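Local coordinates for protein alpha-L-rhamnosidase (Klebsiella oxytoca, PDB 4XHC) that hydrolyses the bonds of terminal alpha-L-rhamnose residues in rhamnosides as a two-domain family 78 glycosidase, and binds rhamnose in its pocket, at residues I58-A63 with D93-D98; P117-A122 with A182-F187; V374-L379 with Q399-L404. All coordinates share one frame; numbering follows the deposited sequence.

How the interactions relate
The contacts follow one another along the chain. Interactions 1 and 2 lie in the N-terminal β-domain, centres about 23 Å and nearest atoms about 7 Å apart. Interaction 1 pairs strands 59-65 and 94-99 of one antiparallel sheet. Next to 94-99, strand 175-182 pairs with 122-129, and interaction 2 joins the loop entering this sheet from the second sheet (117-122) to the loop leaving it (182-187). Interaction 3, between helices 368-389 and 391-412 of the six-hairpin glycosidase domain, lies on the opposite side of the chain's centre, about 55 Å from interaction 1 and about 71 Å from interaction 2, centre to centre. Two contacts belong to the β-domain, the third to the helical domain; none bridges them.

Interaction 1. Residues I58-A63 with D93-D98; sequences IAVVEA and DSVIID
Ile58 and Ala59 meet Asp98 where two antiparallel strands of the N-terminal β-domain begin to pair, and the pairing starts with a classic beta bulge. Both Ile58 N and Ala59 N donate to Asp98 O, at 3.0 and 3.3 Å, each lying in the carbonyl plane, so two successive residues share one acceptor. Asp98 N returns a bond to Ala59 O, tilted 20° from the plane of the Ala59 carbonyl. Two residues further on, Val61 N reaches Ile96 O at 2.9 Å in a nearly straight bond.

Ile96 can be followed outward along the face it shares with Val61 and Asp98. Its CB lies 3.7 Å from Val61 O; its CG2 branch, anti to the backbone N, meets Val61 CG2 at 3.7 Å, the two side chains crossing at about a right angle. CG1 leads on along the other branch, and the tip, CD1, comes to rest on the methyl group of Ala63. On this face Asp98 meets Val61 CG1 through its CB; its carboxylate turns to other partners, OD1 forming a salt bridge with Arg174 and accepting from Gly100 N.

The other face carries Val60 and Ile97. Phe84 of helix 81-84 touches Val60 there, and Val95 as well. Across the strands, Val60 CG2 meets Ile97 CD1 at 4.0 Å, while Val60 CG1 lies 3.8 Å from Ile96 O.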
loop_
_atom_site.group_PDB
_atom_site.type_symbol
_atom_site.label_atom_id
_atom_site.label_comp_id
_atom_site.label_asym_id
_atom_site.label_seq_id
_atom_site.Cartn_x
_atom_site.Cartn_y
_atom_site.Cartn_z
ATOM N N ILE A 58 6.287 -21.946 10.175
ATOM C CA ILE A 58 6.160 -23.075 11.115
ATOM C C ILE A 58 5.095 -22.909 12.204
ATOM O O ILE A 58 4.636 -23.898 12.746
ATOM C CB ILE A 58 7.508 -23.445 11.788
ATOM C CG1 ILE A 58 7.955 -22.367 12.793
ATOM C CG2 ILE A 58 8.575 -23.685 10.729
ATOM C CD1 ILE A 58 9.083 -22.802 13.715
ATOM N N ALA A 59 4.703 -21.683 12.539
ATOM C CA ALA A 59 3.711 -21.501 13.596
ATOM C C ALA A 59 3.080 -20.114 13.634
ATOM O O ALA A 59 3.604 -19.150 13.069
ATOM C CB ALA A 59 4.341 -21.810 14.948
ATOM N N VAL A 60 1.933 -20.048 14.309
ATOM C CA VAL A 60 1.342 -18.794 14.757
ATOM C C VAL A 60 1.751 -18.596 16.208
ATOM O O VAL A 60 1.682 -19.527 17.005
ATOM C CB VAL A 60 -0.198 -18.830 14.658
ATOM C CG1 VAL A 60 -0.807 -17.547 15.205
ATOM C CG2 VAL A 60 -0.624 -19.051 13.215
ATOM N N VAL A 61 2.164 -17.384 16.551
ATOM C CA VAL A 61 2.627 -17.088 17.904
ATOM C C VAL A 61 1.977 -15.830 18.460
ATOM O O VAL A 61 1.337 -15.075 17.727
ATOM C CB VAL A 61 4.164 -16.921 17.961
ATOM C CG1 VAL A 61 4.855 -18.172 17.441
ATOM C CG2 VAL A 61 4.618 -15.689 17.181
ATOM N N GLU A 62 2.142 -15.636 19.767
ATOM C CA GLU A 62 1.686 -14.440 20.457
ATOM C C GLU A 62 2.845 -13.809 21.194
ATOM O O GLU A 62 3.654 -14.509 21.808
ATOM C CB GLU A 62 0.595 -14.770 21.470
ATOM C CG GLU A 62 -0.800 -14.856 20.874
ATOM C CD GLU A 62 -1.873 -15.082 21.927
ATOM O OE1 GLU A 62 -1.569 -14.940 23.140
ATOM O OE2 GLU A 62 -3.020 -15.402 21.532
ATOM N N ALA A 63 2.899 -12.479 21.150
ATOM C CA ALA A 63 3.973 -11.719 21.769
ATOM C C ALA A 63 3.611 -11.386 23.199
ATOM O O ALA A 63 2.477 -11.034 23.479
ATOM C CB ALA A 63 4.212 -10.444 20.984
ATOM N N ASP A 93 -8.918 -8.100 14.096
ATOM C CA ASP A 93 -8.198 -9.345 14.377
ATOM C C ASP A 93 -6.815 -9.300 13.757
ATOM O O ASP A 93 -6.633 -8.733 12.688
ATOM C CB ASP A 93 -8.962 -10.561 13.849
ATOM C CG ASP A 93 -10.223 -10.866 14.654
ATOM O OD1 ASP A 93 -10.361 -10.359 15.792
ATOM O OD2 ASP A 93 -11.080 -11.624 14.144
ATOM N N SER A 94 -5.834 -9.875 14.441
ATOM C CA SER A 94 -4.460 -9.909 13.926
ATOM C C SER A 94 -3.661 -11.091 14.485
ATOM O O SER A 94 -3.926 -11.563 15.580
ATOM C CB SER A 94 -3.733 -8.598 14.242
ATOM O OG SER A 94 -3.205 -8.607 15.546
ATOM N N VAL A 95 -2.686 -11.561 13.718
ATOM C CA VAL A 95 -1.858 -12.679 14.145
ATOM C C VAL A 95 -0.407 -12.404 13.834
ATOM O O VAL A 95 -0.104 -11.517 13.037
ATOM C CB VAL A 95 -2.262 -13.970 13.426
ATOM C CG1 VAL A 95 -3.637 -14.409 13.897
ATOM C CG2 VAL A 95 -2.246 -13.774 11.913
ATOM N N ILE A 96 0.485 -13.157 14.473
ATOM C CA ILE A 96 1.904 -13.126 14.123
ATOM C C ILE A 96 2.352 -14.502 13.645
ATOM O O ILE A 96 2.218 -15.489 14.371
ATOM C CB ILE A 96 2.780 -12.703 15.302
ATOM C CG1 ILE A 96 2.419 -11.281 15.745
ATOM C CG2 ILE A 96 4.247 -12.778 14.892
ATOM C CD1 ILE A 96 3.044 -10.872 17.060
ATOM N N ILE A 97 2.877 -14.545 12.419
ATOM C CA ILE A 97 3.364 -15.769 11.796
ATOM C C ILE A 97 4.885 -15.893 11.965
ATOM O O ILE A 97 5.647 -15.029 11.507
ATOM C CB ILE A 97 3.052 -15.789 10.279
ATOM C CG1 ILE A 97 1.590 -15.426 9.977
ATOM C CG2 ILE A 97 3.386 -17.147 9.678
ATOM C CD1 ILE A 97 0.586 -16.460 10.397
ATOM N N ASP A 98 5.323 -16.956 12.639
ATOM C CA ASP A 98 6.748 -17.270 12.770
ATOM C C ASP A 98 7.148 -18.143 11.600
ATOM O O ASP A 98 6.625 -19.247 11.463
ATOM C CB ASP A 98 7.008 -18.015 14.087
ATOM C CG ASP A 98 8.489 -18.250 14.364
ATOM O OD1 ASP A 98 9.357 -17.937 13.517
ATOM O OD2 ASP A 98 8.786 -18.764 15.461
#

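Interaction 2. Residues P117-A122 with A182-F187; sequences PPDAPA and AVSRKF
Two loops that carry the chain from one β-sheet of the N-terminal domain to the other meet here, and a type I beta turn from Ser184 to Phe187 shapes the second of them. The turn presents its first residue to the carboxylate of Asp119: Ser184 OG donates to Asp119 OD1, which accepts with its syn lone pair, on the side of OD2. With chi1 at 65°, Asp119 holds its CG between its own N and carbonyl carbon, which swings the acid over to the turn. OD2 lies across the aliphatic part of Lys186, 3.5 Å from CD. The ammonium group of that lysine is directed elsewhere, forming a salt bridge with Asp298 of the second subunit.

Residues 117-122 link strand 106-115 to strand 122-129, and residues 182-187 link strand 175-182 to strand 187-200, so both connections pass between the same two sheets, an arrangement consistent with a β-sandwich. Phe187, the last residue of the turn, lays its ring against residues 118-120. Pro118 CB sits 3.8 Å above the ring centre, almost on the ring normal, in a CH-pi contact. Asp119 OD1 approaches the ring at its edge, in plane, 3.7 Å from CD1. Toward the six-stranded sheet, Ala122 CB packs against Val183 CG1 at 3.9 Å, and nearby Pro121 O accepts from Ser149 OG of the second subunit.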
loop_
_atom_site.group_PDB
_atom_site.type_symbol
_atom_site.label_atom_id
_atom_site.label_comp_id
_atom_site.label_asym_id
_atom_site.label_seq_id
_atom_site.Cartn_x
_atom_site.Cartn_y
_atom_site.Cartn_z
ATOM N N PRO A 117 -22.081 -12.824 0.955
ATOM C CA PRO A 117 -21.252 -12.411 -0.177
ATOM C C PRO A 117 -20.517 -11.127 0.174
ATOM O O PRO A 117 -21.154 -10.195 0.662
ATOM C CB PRO A 117 -22.271 -12.155 -1.293
ATOM C CG PRO A 117 -23.500 -12.911 -0.893
ATOM C CD PRO A 117 -23.514 -12.907 0.601
ATOM N N PRO A 118 -19.195 -11.071 -0.074
ATOM C CA PRO A 118 -18.394 -9.913 0.362
ATOM C C PRO A 118 -18.816 -8.576 -0.279
ATOM O O PRO A 118 -18.781 -8.430 -1.502
ATOM C CB PRO A 118 -16.955 -10.298 -0.023
ATOM C CG PRO A 118 -17.095 -11.342 -1.075
ATOM C CD PRO A 118 -18.413 -12.039 -0.857
ATOM N N ASP A 119 -19.183 -7.607 0.560
ATOM C CA ASP A 119 -19.778 -6.346 0.097
ATOM C C ASP A 119 -18.891 -5.117 0.302
ATOM O O ASP A 119 -19.380 -3.993 0.274
ATOM C CB ASP A 119 -21.152 -6.120 0.766
ATOM C CG ASP A 119 -21.055 -5.936 2.274
ATOM O OD1 ASP A 119 -19.961 -6.173 2.826
ATOM O OD2 ASP A 119 -22.072 -5.569 2.903
ATOM N N ALA A 120 -17.596 -5.325 0.494
ATOM C CA ALA A 120 -16.649 -4.212 0.571
ATOM C C ALA A 120 -15.218 -4.708 0.397
ATOM O O ALA A 120 -14.949 -5.873 0.603
ATOM C CB ALA A 120 -16.800 -3.487 1.901
ATOM N N PRO A 121 -14.287 -3.822 0.034
ATOM C CA PRO A 121 -12.892 -4.249 -0.003
ATOM C C PRO A 121 -12.401 -4.757 1.349
ATOM O O PRO A 121 -12.917 -4.347 2.389
ATOM C CB PRO A 121 -12.132 -2.963 -0.373
ATOM C CG PRO A 121 -13.146 -2.084 -1.007
ATOM C CD PRO A 121 -14.447 -2.409 -0.341
ATOM N N ALA A 122 -11.421 -5.647 1.332
ATOM C CA ALA A 122 -10.781 -6.085 2.562
ATOM C C ALA A 122 -9.465 -5.322 2.741
ATOM O O ALA A 122 -8.581 -5.397 1.883
ATOM C CB ALA A 122 -10.532 -7.581 2.515
ATOM N N ALA A 182 -9.959 -3.600 8.274
ATOM C CA ALA A 182 -11.367 -3.385 8.002
ATOM C C ALA A 182 -11.933 -4.349 6.983
ATOM O O ALA A 182 -11.368 -4.552 5.914
ATOM C CB ALA A 182 -11.602 -1.961 7.530
ATOM N N VAL A 183 -13.050 -4.949 7.364
ATOM C CA VAL A 183 -13.994 -5.569 6.455
ATOM C C VAL A 183 -15.343 -5.104 6.997
ATOM O O VAL A 183 -15.375 -4.383 7.992
ATOM C CB VAL A 183 -13.877 -7.115 6.461
ATOM C CG1 VAL A 183 -12.575 -7.549 5.810
ATOM C CG2 VAL A 183 -13.955 -7.683 7.872
ATOM N N SER A 184 -16.453 -5.494 6.385
ATOM C CA SER A 184 -17.752 -5.142 6.959
ATOM C C SER A 184 -18.194 -6.223 7.936
ATOM O O SER A 184 -17.563 -7.272 8.029
ATOM C CB SER A 184 -18.795 -4.941 5.865
ATOM O OG SER A 184 -18.986 -6.143 5.156
ATOM N N ARG A 185 -19.288 -5.970 8.648
ATOM C CA ARG A 185 -19.842 -6.946 9.594
ATOM C C ARG A 185 -20.477 -8.152 8.904
ATOM O O ARG A 185 -20.590 -9.215 9.500
ATOM C CB ARG A 185 -20.847 -6.268 10.527
ATOM C CG ARG A 185 -20.167 -5.470 11.635
ATOM C CD ARG A 185 -21.138 -4.455 12.222
ATOM N NE ARG A 185 -20.462 -3.254 12.725
ATOM C CZ ARG A 185 -21.067 -2.236 13.346
ATOM N NH1 ARG A 185 -22.384 -2.251 13.607
ATOM N NH2 ARG A 185 -20.336 -1.192 13.731
ATOM N N LYS A 186 -20.853 -7.994 7.639
ATOM C CA LYS A 186 -21.489 -9.071 6.868
ATOM C C LYS A 186 -20.572 -10.246 6.459
ATOM O O LYS A 186 -21.078 -11.287 6.041
ATOM C CB LYS A 186 -22.133 -8.495 5.597
ATOM C CG LYS A 186 -23.288 -7.535 5.847
ATOM C CD LYS A 186 -24.321 -7.598 4.731
ATOM C CE LYS A 186 -25.224 -8.811 4.890
ATOM N NZ LYS A 186 -26.130 -8.990 3.723
ATOM N N PHE A 187 -19.247 -10.084 6.528
ATOM C CA PHE A 187 -18.337 -11.170 6.129
ATOM C C PHE A 187 -16.999 -11.162 6.858
ATOM O O PHE A 187 -16.598 -10.159 7.455
ATOM C CB PHE A 187 -18.128 -11.194 4.599
ATOM C CG PHE A 187 -17.137 -10.176 4.084
ATOM C CD1 PHE A 187 -17.551 -8.889 3.734
ATOM C CD2 PHE A 187 -15.793 -10.515 3.918
ATOM C CE1 PHE A 187 -16.642 -7.951 3.250
ATOM C CE2 PHE A 187 -14.880 -9.581 3.443
ATOM C CZ PHE A 187 -15.305 -8.294 3.108
#

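Interaction 3. Residues V374-L379 with Q399-L404; sequences VLIYCL and QRLQQL
Leu375 and Leu379 each carry CG anti to the backbone N (chi1 178° and -173°), and because they lie one helical turn apart both side chains reach Leu404, and Leu379 meets Leu401 as well. The contact joins helices 368-389 and 391-412, consecutive antiparallel helices of the six-hairpin glycosidase domain, whose short segments here run at 158° to each other with axes 10.1 Å apart. The side chains that carry the contact are aliphatic.

Leu404 meets three residues of the opposing helix. Its CD1 lies 3.8 Å from Leu375 CD2, the two leucines crossing at about a right angle, and 3.9 Å from Leu379 CD2. Its CB meets Ile376 CG1 at 3.7 Å as these two side chains slide past each other in opposite directions. The second branch of Ile376, CG2, faces Leu401 instead, so the β-branched residue splits its contacts between Leu401 and Leu404. Loop residues Ala439 and Val441 also touch Ile376.

Leu379 lays its CD2 against the backbone of the opposing helix, 3.7 Å from Leu401 N. Leu401 does the reverse: its CD1 packs against Ile376 CG2 at 3.8 Å and lies 3.5 Å from the carbonyl oxygen Ile376 O.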
loop_
_atom_site.group_PDB
_atom_site.type_symbol
_atom_site.label_atom_id
_atom_site.label_comp_id
_atom_site.label_asym_id
_atom_site.label_seq_id
_atom_site.Cartn_x
_atom_site.Cartn_y
_atom_site.Cartn_z
ATOM N N VAL A 374 45.632 1.509 8.950
ATOM C CA VAL A 374 45.012 1.002 7.734
ATOM C C VAL A 374 45.888 1.334 6.528
ATOM O O VAL A 374 46.049 0.517 5.627
ATOM C CB VAL A 374 43.577 1.539 7.564
ATOM C CG1 VAL A 374 43.039 1.235 6.171
ATOM C CG2 VAL A 374 42.665 0.929 8.623
ATOM N N LEU A 375 46.466 2.523 6.527
ATOM C CA LEU A 375 47.346 2.937 5.450
ATOM C C LEU A 375 48.551 2.008 5.342
ATOM O O LEU A 375 48.893 1.546 4.256
ATOM C CB LEU A 375 47.812 4.381 5.677
ATOM C CG LEU A 375 48.794 4.944 4.653
ATOM C CD1 LEU A 375 48.219 4.833 3.250
ATOM C CD2 LEU A 375 49.125 6.385 4.995
ATOM N N ILE A 376 49.191 1.745 6.474
ATOM C CA ILE A 376 50.374 0.885 6.513
ATOM C C ILE A 376 50.028 -0.555 6.127
ATOM O O ILE A 376 50.797 -1.226 5.448
ATOM C CB ILE A 376 51.024 0.906 7.911
ATOM C CG1 ILE A 376 51.603 2.294 8.195
ATOM C CG2 ILE A 376 52.117 -0.153 8.018
ATOM C CD1 ILE A 376 51.984 2.517 9.641
ATOM N N TYR A 377 48.867 -1.021 6.571
ATOM C CA TYR A 377 48.386 -2.361 6.239
ATOM C C TYR A 377 48.194 -2.522 4.733
ATOM O O TYR A 377 48.606 -3.529 4.151
ATOM C CB TYR A 377 47.059 -2.638 6.968
ATOM C CG TYR A 377 46.510 -4.030 6.762
ATOM C CD1 TYR A 377 45.651 -4.303 5.711
ATOM C CD2 TYR A 377 46.847 -5.072 7.625
ATOM C CE1 TYR A 377 45.153 -5.578 5.513
ATOM C CE2 TYR A 377 46.352 -6.345 7.440
ATOM C CZ TYR A 377 45.505 -6.591 6.381
ATOM O OH TYR A 377 45.000 -7.847 6.170
ATOM N N CYS A 378 47.574 -1.520 4.108
ATOM C CA CYS A 378 47.228 -1.593 2.687
ATOM C C CYS A 378 48.415 -1.256 1.770
ATOM O O CYS A 378 48.558 -1.818 0.683
ATOM C CB CYS A 378 45.993 -0.731 2.394
ATOM S SG CYS A 378 44.448 -1.404 3.102
ATOM N N LEU A 379 49.298 -0.382 2.225
ATOM C CA LEU A 379 50.552 -0.147 1.506
ATOM C C LEU A 379 51.359 -1.438 1.372
ATOM O O LEU A 379 51.893 -1.730 0.314
ATOM C CB LEU A 379 51.382 0.912 2.213
ATOM C CG LEU A 379 52.633 1.355 1.477
ATOM C CD1 LEU A 379 52.299 1.878 0.094
ATOM C CD2 LEU A 379 53.345 2.425 2.280
ATOM N N GLN A 399 60.349 2.023 1.014
ATOM C CA GLN A 399 60.919 3.125 1.798
ATOM C C GLN A 399 59.822 3.886 2.509
ATOM O O GLN A 399 59.975 4.281 3.657
ATOM C CB GLN A 399 61.689 4.093 0.914
ATOM C CG GLN A 399 62.929 3.484 0.314
ATOM C CD GLN A 399 63.657 4.456 -0.572
ATOM O OE1 GLN A 399 64.411 5.284 -0.076
ATOM N NE2 GLN A 399 63.462 4.351 -1.885
ATOM N N ARG A 400 58.720 4.091 1.808
ATOM C CA ARG A 400 57.597 4.813 2.354
ATOM C C ARG A 400 56.950 4.067 3.524
ATOM O O ARG A 400 56.549 4.682 4.514
ATOM C CB ARG A 400 56.569 5.059 1.265
ATOM C CG ARG A 400 55.644 6.216 1.565
ATOM C CD ARG A 400 56.301 7.502 1.074
ATOM N NE ARG A 400 55.400 8.652 0.971
ATOM C CZ ARG A 400 54.857 9.315 1.993
ATOM N NH1 ARG A 400 55.099 8.971 3.263
ATOM N NH2 ARG A 400 54.046 10.341 1.728
ATOM N N LEU A 401 56.854 2.744 3.401
ATOM C CA LEU A 401 56.349 1.887 4.476
ATOM C C LEU A 401 57.157 2.098 5.756
ATOM O O LEU A 401 56.601 2.191 6.853
ATOM C CB LEU A 401 56.412 0.413 4.060
ATOM C CG LEU A 401 55.685 -0.587 4.968
ATOM C CD1 LEU A 401 54.173 -0.471 4.816
ATOM C CD2 LEU A 401 56.145 -2.008 4.680
ATOM N N GLN A 402 58.470 2.187 5.603
ATOM C CA GLN A 402 59.355 2.381 6.734
ATOM C C GLN A 402 59.134 3.735 7.412
ATOM O O GLN A 402 59.122 3.816 8.640
ATOM C CB GLN A 402 60.831 2.243 6.310
ATOM C CG GLN A 402 61.754 1.839 7.450
ATOM C CD GLN A 402 61.080 0.868 8.421
ATOM O OE1 GLN A 402 60.621 1.266 9.507
ATOM N NE2 GLN A 402 60.967 -0.396 8.020
ATOM N N GLN A 403 58.986 4.793 6.611
ATOM C CA GLN A 403 58.724 6.134 7.145
ATOM C C GLN A 403 57.463 6.143 7.972
ATOM O O GLN A 403 57.465 6.653 9.087
ATOM C CB GLN A 403 58.642 7.161 6.020
ATOM C CG GLN A 403 60.007 7.466 5.427
ATOM C CD GLN A 403 59.912 8.267 4.152
ATOM O OE1 GLN A 403 58.973 9.055 3.978
ATOM N NE2 GLN A 403 60.879 8.079 3.253
ATOM N N LEU A 404 56.400 5.540 7.443
ATOM C CA LEU A 404 55.098 5.534 8.116
ATOM C C LEU A 404 55.131 4.754 9.429
ATOM O O LEU A 404 54.595 5.216 10.436
ATOM C CB LEU A 404 54.013 4.955 7.204
ATOM C CG LEU A 404 53.708 5.687 5.898
ATOM C CD1 LEU A 404 52.607 4.965 5.137
ATOM C CD2 LEU A 404 53.313 7.134 6.149
#